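Local coordinates for uncharacterized protein (Bacteroides caccae, PDB 3NO2) that is of unknown function but folds as a six-bladed beta-propeller, much of it matching a Mal s 1 allergenic protein-like family, at residues A[81-86]-A[167-172]; A[131-134]-A[138-141]; A[161-166]-A[189-194]. One frame throughout, in Å; residues are numbered along the deposited sequence.

Contact 1 of 3, residues A[81-86]-A[167-172]; sequences TARILP and PFSSAF
Arg-83 reaches from the inner strand 78-84 of one propeller blade toward Ser-169 and Ser-170, on the inner strand 169-172 two blades further on, and is joined to Ser-170 by a water, with Ser-169 alongside. Its NH2 comes no closer than 3.9 Å to Ser-170 O and 4.1 Å to Ser-169 OG, the hydroxyl lying near the plane of the guanidinium at its edge and the carbonyl set obliquely to it. The water fills that gap. It accepts a hydrogen bond from Arg-83 NH2 at 2.9 Å and donates one to Ser-170 O at 2.7 Å, sitting in the guanidinium plane. The aliphatic chain runs straight through chi2 and then bends at CG-CD (chi3 65°), which swings the flat group across toward the serines. What fixes its rotation is the blade in between: Arg-83 NE bonds to Ile-130 O, and the side chain packs on Asn-131. Ser-170 O is gripped a second time, by Asn-131 ND2. Ser-169 turns its OG away from its own backbone N (chi1 -178°), and that hydroxyl bonds to Gln-129 OE1. Little surface is buried, 58 Å² in all, so the strands are joined here by a water bridge and polar groups, with no apolar contact between them. The positive end of the arginine would probably polarise the bridging water and strengthen its bond to the carbonyl, linking three blades near the propeller centre.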
loop_
_atom_site.group_PDB
_atom_site.type_symbol
_atom_site.label_atom_id
_atom_site.label_comp_id
_atom_site.label_asym_id
_atom_site.label_seq_id
_atom_site.Cartn_x
_atom_site.Cartn_y
_atom_site.Cartn_z
ATOM N N THR A 81 -6.175 -4.803 -1.179
ATOM C CA THR A 81 -6.256 -3.395 -1.482
ATOM C C THR A 81 -7.328 -2.740 -0.648
ATOM O O THR A 81 -8.421 -3.275 -0.506
ATOM C CB THR A 81 -6.636 -3.195 -2.969
ATOM O OG1 THR A 81 -5.621 -3.707 -3.846
ATOM C CG2 THR A 81 -6.888 -1.736 -3.336
ATOM N N ALA A 82 -7.031 -1.547 -0.151
ATOM C CA ALA A 82 -8.019 -0.700 0.529
ATOM C C ALA A 82 -7.473 0.737 0.537
ATOM O O ALA A 82 -6.554 1.028 1.293
ATOM C CB ALA A 82 -8.286 -1.204 1.919
ATOM N N ARG A 83 -8.026 1.622 -0.281
ATOM C CA ARG A 83 -7.589 3.019 -0.359
ATOM C C ARG A 83 -8.808 3.917 -0.487
ATOM O O ARG A 83 -9.904 3.481 -0.826
ATOM C CB ARG A 83 -6.614 3.249 -1.513
ATOM C CG ARG A 83 -7.262 3.052 -2.873
ATOM C CD ARG A 83 -6.375 3.469 -4.006
ATOM N NE ARG A 83 -5.186 2.653 -4.121
ATOM C CZ ARG A 83 -3.949 3.039 -3.838
ATOM N NH1 ARG A 83 -3.702 4.266 -3.415
ATOM N NH2 ARG A 83 -2.959 2.207 -4.040
ATOM N N ILE A 84 -8.604 5.202 -0.212
ATOM C CA ILE A 84 -9.584 6.243 -0.495
ATOM C C ILE A 84 -9.151 6.972 -1.750
ATOM O O ILE A 84 -8.007 7.479 -1.837
ATOM C CB ILE A 84 -9.728 7.185 0.694
ATOM C CG1 ILE A 84 -10.185 6.429 1.944
ATOM C CG2 ILE A 84 -10.665 8.367 0.322
ATOM C CD1 ILE A 84 -11.593 5.813 1.895
ATOM N N LEU A 85 -10.032 6.980 -2.743
ATOM C CA LEU A 85 -9.774 7.628 -3.999
ATOM C C LEU A 85 -9.907 9.162 -3.851
ATOM O O LEU A 85 -10.499 9.650 -2.892
ATOM C CB LEU A 85 -10.804 7.162 -5.019
ATOM C CG LEU A 85 -10.741 5.681 -5.386
ATOM C CD1 LEU A 85 -11.931 5.323 -6.244
ATOM C CD2 LEU A 85 -9.398 5.343 -6.076
ATOM N N PRO A 86 -9.320 9.901 -4.782
ATOM C CA PRO A 86 -9.514 11.376 -4.764
ATOM C C PRO A 86 -10.960 11.839 -4.699
ATOM O O PRO A 86 -11.207 12.904 -4.101
ATOM C CB PRO A 86 -8.845 11.824 -6.061
ATOM C CG PRO A 86 -7.783 10.763 -6.316
ATOM C CD PRO A 86 -8.360 9.453 -5.792
ATOM N N PRO A 167 6.199 -6.554 -7.267
ATOM C CA PRO A 167 5.567 -5.222 -7.224
ATOM C C PRO A 167 4.377 -5.180 -6.253
ATOM O O PRO A 167 3.504 -6.047 -6.286
ATOM C CB PRO A 167 5.145 -4.987 -8.649
ATOM C CG PRO A 167 6.214 -5.779 -9.448
ATOM C CD PRO A 167 6.496 -6.994 -8.638
ATOM N N PHE A 168 4.371 -4.158 -5.392
ATOM C CA PHE A 168 3.487 -4.057 -4.235
ATOM C C PHE A 168 2.411 -2.978 -4.332
ATOM O O PHE A 168 1.312 -3.159 -3.782
ATOM C CB PHE A 168 4.365 -3.853 -2.982
ATOM C CG PHE A 168 3.584 -3.665 -1.705
ATOM C CD1 PHE A 168 3.210 -4.753 -0.935
ATOM C CD2 PHE A 168 3.199 -2.417 -1.269
ATOM C CE1 PHE A 168 2.462 -4.606 0.234
ATOM C CE2 PHE A 168 2.450 -2.282 -0.121
ATOM C CZ PHE A 168 2.065 -3.372 0.603
ATOM N N SER A 169 2.700 -1.851 -4.983
ATOM C CA SER A 169 1.817 -0.708 -4.973
ATOM C C SER A 169 2.254 0.280 -6.027
ATOM O O SER A 169 3.390 0.141 -6.578
ATOM C CB SER A 169 1.840 -0.064 -3.594
ATOM O OG SER A 169 0.934 1.044 -3.533
ATOM N N SER A 170 1.420 1.265 -6.307
ATOM C CA SER A 170 1.798 2.408 -7.132
ATOM C C SER A 170 1.292 3.674 -6.443
ATOM O O SER A 170 0.314 3.638 -5.704
ATOM C CB SER A 170 1.206 2.279 -8.533
ATOM O OG SER A 170 -0.182 2.358 -8.566
ATOM N N ALA A 171 1.938 4.776 -6.749
ATOM C CA ALA A 171 1.503 6.086 -6.242
ATOM C C ALA A 171 1.855 7.146 -7.279
ATOM O O ALA A 171 2.848 7.052 -7.983
ATOM C CB ALA A 171 2.191 6.454 -4.908
ATOM N N PHE A 172 1.005 8.151 -7.402
ATOM C CA PHE A 172 1.169 9.159 -8.438
ATOM C C PHE A 172 1.973 10.360 -7.960
ATOM O O PHE A 172 1.915 10.774 -6.794
ATOM C CB PHE A 172 -0.213 9.597 -8.894
ATOM C CG PHE A 172 -0.982 8.488 -9.502
ATOM C CD1 PHE A 172 -0.604 7.941 -10.726
ATOM C CD2 PHE A 172 -2.072 7.931 -8.826
ATOM C CE1 PHE A 172 -1.320 6.875 -11.266
ATOM C CE2 PHE A 172 -2.763 6.868 -9.370
ATOM C CZ PHE A 172 -2.394 6.342 -10.564
HETATM O O HOH W 1 -0.801 3.948 -3.230
#

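Contact 2 of 3, residues A[131-134]-A[138-141]; sequences NKNK and YLVP
Asn-131 O receives the shorter of the two backbone bonds between the strands, from Leu-139 N at 2.8 Å. The same oxygen takes a CA-H...O contact from Tyr-138 CA at 3.3 Å and lies in the plane of the tyrosine ring, at its edge. The return bond, Asn-131 N to Leu-139 O, is 3.1 Å long; both are fairly straight, at 162°. Together they make Asn-131 and Leu-139 a hydrogen-bonded antiparallel pair, followed by the non-hydrogen-bonded pair of Lys-132 and Tyr-138. On the face carrying that second pair, the fully extended lysine runs alongside the ring, pointing the same way, with CG 3.9 Å from Tyr-138 CE1. Both polar ends converge on Glu-103 of the preceding blade: Lys-132 NZ by a salt bridge, Tyr-138 OH by a hydrogen bond. The Asn-131 amide folds back, OD1 accepting from Lys-132 N at 2.8 Å. Beyond the strand, Asn-133 stands with CG between its backbone N and carbonyl carbon (chi1 66°), bringing ND2 to 4.1 Å from Leu-139 CD2, the two side chains crossing near a right angle; its OD1 accepts a hydrogen bond from Asn-137 N within the turn. Strand 131-132 is the innermost, edge strand of its four-stranded blade, Leu-139 faces Phe-172 and Ser-170 of strand 169-172, and Tyr-138 packs on Ser-112 and Thr-114 of strand 110-116.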
loop_
_atom_site.group_PDB
_atom_site.type_symbol
_atom_site.label_atom_id
_atom_site.label_comp_id
_atom_site.label_asym_id
_atom_site.label_seq_id
_atom_site.Cartn_x
_atom_site.Cartn_y
_atom_site.Cartn_z
ATOM N N ASN A 131 -4.359 0.522 -7.701
ATOM C CA ASN A 131 -4.634 1.949 -7.752
ATOM C C ASN A 131 -5.451 2.246 -9.033
ATOM O O ASN A 131 -5.649 1.388 -9.870
ATOM C CB ASN A 131 -3.311 2.748 -7.675
ATOM C CG ASN A 131 -3.486 4.118 -7.067
ATOM O OD1 ASN A 131 -4.595 4.632 -6.923
ATOM N ND2 ASN A 131 -2.371 4.679 -6.623
ATOM N N LYS A 132 -5.970 3.461 -9.121
ATOM C CA LYS A 132 -6.828 3.919 -10.215
ATOM C C LYS A 132 -6.146 5.123 -10.867
ATOM O O LYS A 132 -5.774 6.051 -10.151
ATOM C CB LYS A 132 -8.184 4.263 -9.659
ATOM C CG LYS A 132 -9.233 4.594 -10.749
ATOM C CD LYS A 132 -10.615 4.855 -10.135
ATOM C CE LYS A 132 -11.634 5.116 -11.203
ATOM N NZ LYS A 132 -13.007 5.343 -10.610
ATOM N N ASN A 133 -6.012 5.109 -12.187
ATOM C CA ASN A 133 -5.280 6.184 -12.861
ATOM C C ASN A 133 -6.273 7.227 -13.393
ATOM O O ASN A 133 -7.476 7.132 -13.188
ATOM C CB ASN A 133 -4.358 5.616 -13.934
ATOM C CG ASN A 133 -5.076 4.959 -15.095
ATOM O OD1 ASN A 133 -6.259 5.181 -15.346
ATOM N ND2 ASN A 133 -4.307 4.183 -15.889
ATOM N N LYS A 134 -5.731 8.237 -14.063
ATOM C CA LYS A 134 -6.525 9.392 -14.446
ATOM C C LYS A 134 -7.563 9.049 -15.504
ATOM O O LYS A 134 -8.634 9.690 -15.572
ATOM C CB LYS A 134 -5.591 10.502 -14.952
ATOM C CG LYS A 134 -6.263 11.862 -15.146
ATOM C CD LYS A 134 -5.226 12.933 -15.451
ATOM C CE LYS A 134 -5.845 14.132 -16.145
ATOM N NZ LYS A 134 -4.820 14.897 -16.917
ATOM N N TYR A 138 -7.418 0.643 -13.887
ATOM C CA TYR A 138 -6.779 0.172 -12.668
ATOM C C TYR A 138 -5.371 -0.292 -12.927
ATOM O O TYR A 138 -5.134 -1.046 -13.901
ATOM C CB TYR A 138 -7.612 -0.951 -12.031
ATOM C CG TYR A 138 -9.011 -0.470 -11.724
ATOM C CD1 TYR A 138 -9.227 0.443 -10.708
ATOM C CD2 TYR A 138 -10.114 -0.935 -12.419
ATOM C CE1 TYR A 138 -10.529 0.899 -10.409
ATOM C CE2 TYR A 138 -11.415 -0.487 -12.146
ATOM C CZ TYR A 138 -11.601 0.416 -11.130
ATOM O OH TYR A 138 -12.899 0.859 -10.838
ATOM N N LEU A 139 -4.453 0.093 -12.051
ATOM C CA LEU A 139 -3.051 -0.328 -12.140
ATOM C C LEU A 139 -2.856 -1.453 -11.123
ATOM O O LEU A 139 -3.045 -1.263 -9.897
ATOM C CB LEU A 139 -2.101 0.818 -11.837
ATOM C CG LEU A 139 -2.144 1.965 -12.833
ATOM C CD1 LEU A 139 -1.192 3.098 -12.405
ATOM C CD2 LEU A 139 -1.765 1.449 -14.242
ATOM N N VAL A 140 -2.499 -2.623 -11.635
ATOM C CA VAL A 140 -2.447 -3.844 -10.854
ATOM C C VAL A 140 -1.016 -4.377 -10.876
ATOM O O VAL A 140 -0.575 -4.975 -11.887
ATOM C CB VAL A 140 -3.380 -4.904 -11.404
ATOM C CG1 VAL A 140 -3.355 -6.166 -10.516
ATOM C CG2 VAL A 140 -4.829 -4.336 -11.607
ATOM N N PRO A 141 -0.252 -4.157 -9.797
ATOM C CA PRO A 141 1.080 -4.744 -9.717
ATOM C C PRO A 141 0.968 -6.208 -9.314
ATOM O O PRO A 141 0.164 -6.539 -8.428
ATOM C CB PRO A 141 1.800 -3.934 -8.626
ATOM C CG PRO A 141 0.767 -2.905 -8.125
ATOM C CD PRO A 141 -0.579 -3.439 -8.565
#

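Contact 3 of 3, residues A[161-166]-A[189-194]; sequences VKLSGT and VQLNLE
Two consecutive propeller blades face each other here, the outermost strand 157-162 of one and the third strand 187-191 of the next, and Val-161 and Leu-163 meet Val-189 and Leu-191 in the layer between them. The contact is made by methyl groups alone. Val-161 CG1 lies 3.9 Å from Leu-191 CD1, the two side chains sliding past each other in opposite directions; this holds for one of the two modelled conformers of the valine and is doubtful to that extent. Just after the strand, Leu-163 sends one methyl, CD2, to both partners: 4.0 Å from Val-189 CG2, which is set between its own backbone N and carbonyl carbon, and more loosely 4.3 Å from Leu-191 CD2. Leu-163 and Val-189 approach at a slant, and CD2 touches both side chains on the facing strand. With the closest CA atoms, those of Leu-163 and Val-189, 8.3 Å apart, no backbone hydrogen bond joins the segments, and the spacing is that of stacked sheets. Neighbours extend the apolar layer: Val-148 touches Val-161 and Leu-163, while Val-180 and Ile-198 of the second blade touch Leu-163 and Leu-191. The chain then runs on into strand 169-172, the inner strand of that second blade. Apolar side chains interleaved between neighbouring four-stranded antiparallel sheets are the usual way in which the blades of a beta-propeller hold together.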
loop_
_atom_site.group_PDB
_atom_site.type_symbol
_atom_site.label_atom_id
_atom_site.label_comp_id
_atom_site.label_asym_id
_atom_site.label_seq_id
_atom_site.Cartn_x
_atom_site.Cartn_y
_atom_site.Cartn_z
ATOM N N VAL A 161 3.563 -3.605 -18.221
ATOM C CA VAL A 161 4.989 -3.401 -18.228
ATOM C C VAL A 161 5.645 -4.391 -17.285
ATOM O O VAL A 161 5.113 -4.743 -16.227
ATOM C CB VAL A 161 5.361 -1.953 -17.871
ATOM C CG1 VAL A 161 4.787 -1.571 -16.527
ATOM C CG2 VAL A 161 6.886 -1.725 -17.948
ATOM N N LYS A 162 6.783 -4.889 -17.716
ATOM C CA LYS A 162 7.575 -5.818 -16.938
ATOM C C LYS A 162 8.534 -5.049 -16.017
ATOM O O LYS A 162 9.256 -4.142 -16.470
ATOM C CB LYS A 162 8.385 -6.756 -17.857
ATOM C CG LYS A 162 7.559 -7.712 -18.677
ATOM C CD LYS A 162 6.914 -8.773 -17.781
ATOM C CE LYS A 162 5.969 -9.738 -18.522
ATOM N NZ LYS A 162 5.323 -10.606 -17.496
ATOM N N LEU A 163 8.539 -5.407 -14.741
ATOM C CA LEU A 163 9.399 -4.799 -13.736
ATOM C C LEU A 163 10.326 -5.857 -13.165
ATOM O O LEU A 163 10.761 -6.744 -13.896
ATOM C CB LEU A 163 8.471 -4.168 -12.691
ATOM C CG LEU A 163 7.591 -3.050 -13.246
ATOM C CD1 LEU A 163 6.753 -2.463 -12.097
ATOM C CD2 LEU A 163 8.392 -1.975 -13.967
ATOM N N SER A 164 10.562 -5.820 -11.874
ATOM C CA SER A 164 11.405 -6.797 -11.221
ATOM C C SER A 164 10.851 -6.980 -9.845
ATOM O O SER A 164 9.981 -6.224 -9.399
ATOM C CB SER A 164 12.828 -6.301 -11.151
ATOM O OG SER A 164 12.961 -5.139 -10.309
ATOM N N GLY A 165 11.331 -8.009 -9.174
ATOM C CA GLY A 165 10.910 -8.269 -7.837
ATOM C C GLY A 165 9.457 -8.655 -7.714
ATOM O O GLY A 165 8.922 -9.448 -8.492
ATOM N N THR A 166 8.810 -8.103 -6.684
ATOM C CA THR A 166 7.445 -8.410 -6.319
ATOM C C THR A 166 6.691 -7.095 -6.143
ATOM O O THR A 166 6.523 -6.576 -5.020
ATOM C CB THR A 166 7.391 -9.296 -5.052
ATOM O OG1 THR A 166 8.288 -8.806 -4.034
ATOM C CG2 THR A 166 7.797 -10.724 -5.400
ATOM N N VAL A 189 10.518 2.070 -8.994
ATOM C CA VAL A 189 10.723 2.674 -10.310
ATOM C C VAL A 189 9.731 3.810 -10.509
ATOM O O VAL A 189 8.694 3.866 -9.849
ATOM C CB VAL A 189 10.585 1.666 -11.458
ATOM C CG1 VAL A 189 11.660 0.576 -11.340
ATOM C CG2 VAL A 189 9.151 1.073 -11.470
ATOM N N GLN A 190 10.090 4.744 -11.394
ATOM C CA GLN A 190 9.186 5.753 -11.874
ATOM C C GLN A 190 8.799 5.397 -13.309
ATOM O O GLN A 190 9.712 5.173 -14.135
ATOM C CB GLN A 190 9.866 7.121 -11.787
ATOM C CG GLN A 190 8.989 8.265 -12.264
ATOM C CD GLN A 190 9.649 9.628 -12.078
ATOM O OE1 GLN A 190 10.492 9.796 -11.203
ATOM N NE2 GLN A 190 9.247 10.609 -12.896
ATOM N N LEU A 191 7.503 5.358 -13.573
ATOM C CA LEU A 191 6.951 5.068 -14.895
ATOM C C LEU A 191 6.355 6.315 -15.522
ATOM O O LEU A 191 5.564 7.011 -14.893
ATOM C CB LEU A 191 5.825 4.041 -14.824
ATOM C CG LEU A 191 6.200 2.669 -14.320
ATOM C CD1 LEU A 191 4.960 1.731 -14.442
ATOM C CD2 LEU A 191 7.385 2.110 -15.062
ATOM N N ASN A 192 6.720 6.565 -16.779
ATOM C CA ASN A 192 6.221 7.732 -17.522
ATOM C C ASN A 192 4.781 7.485 -17.879
ATOM O O ASN A 192 4.429 6.379 -18.342
ATOM C CB ASN A 192 7.046 7.985 -18.797
ATOM C CG ASN A 192 6.564 9.214 -19.606
ATOM O OD1 ASN A 192 5.810 9.074 -20.566
ATOM N ND2 ASN A 192 7.012 10.408 -19.215
ATOM N N LEU A 193 3.969 8.521 -17.655
ATOM C CA LEU A 193 2.534 8.514 -17.982
ATOM C C LEU A 193 2.295 8.123 -19.458
ATOM O O LEU A 193 1.698 7.074 -19.747
ATOM C CB LEU A 193 1.932 9.900 -17.667
ATOM C CG LEU A 193 0.440 10.166 -17.945
ATOM C CD1 LEU A 193 -0.462 9.103 -17.300
ATOM C CD2 LEU A 193 0.049 11.567 -17.477
ATOM N N GLU A 194 2.817 8.930 -20.383
ATOM C CA GLU A 194 2.541 8.725 -21.822
ATOM C C GLU A 194 3.054 7.374 -22.359
ATOM O O GLU A 194 2.294 6.605 -22.962
ATOM C CB GLU A 194 3.125 9.884 -22.653
#

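Three successive blades carry these contacts. Contact 2 lies in the middle one, on strands 131-132 and 138-142, and touches contact 1 directly: their centres are 7 Å apart, Arg-83 CZ is 3.4 Å from Asn-131 CG, and Pro-167 CB is 3.5 Å from Pro-141 CB. Contact 1 thus spans the first and third blades across the inner edge of the second, its centre about 6 Å from that of the chain. Contact 3 sits farther out, about 16 Å from the chain centre, where the second blade meets the third; about 12 Å separates its centre from that of contact 2, without touching. The connection 161-172 runs inward from contact 3 to contact 1.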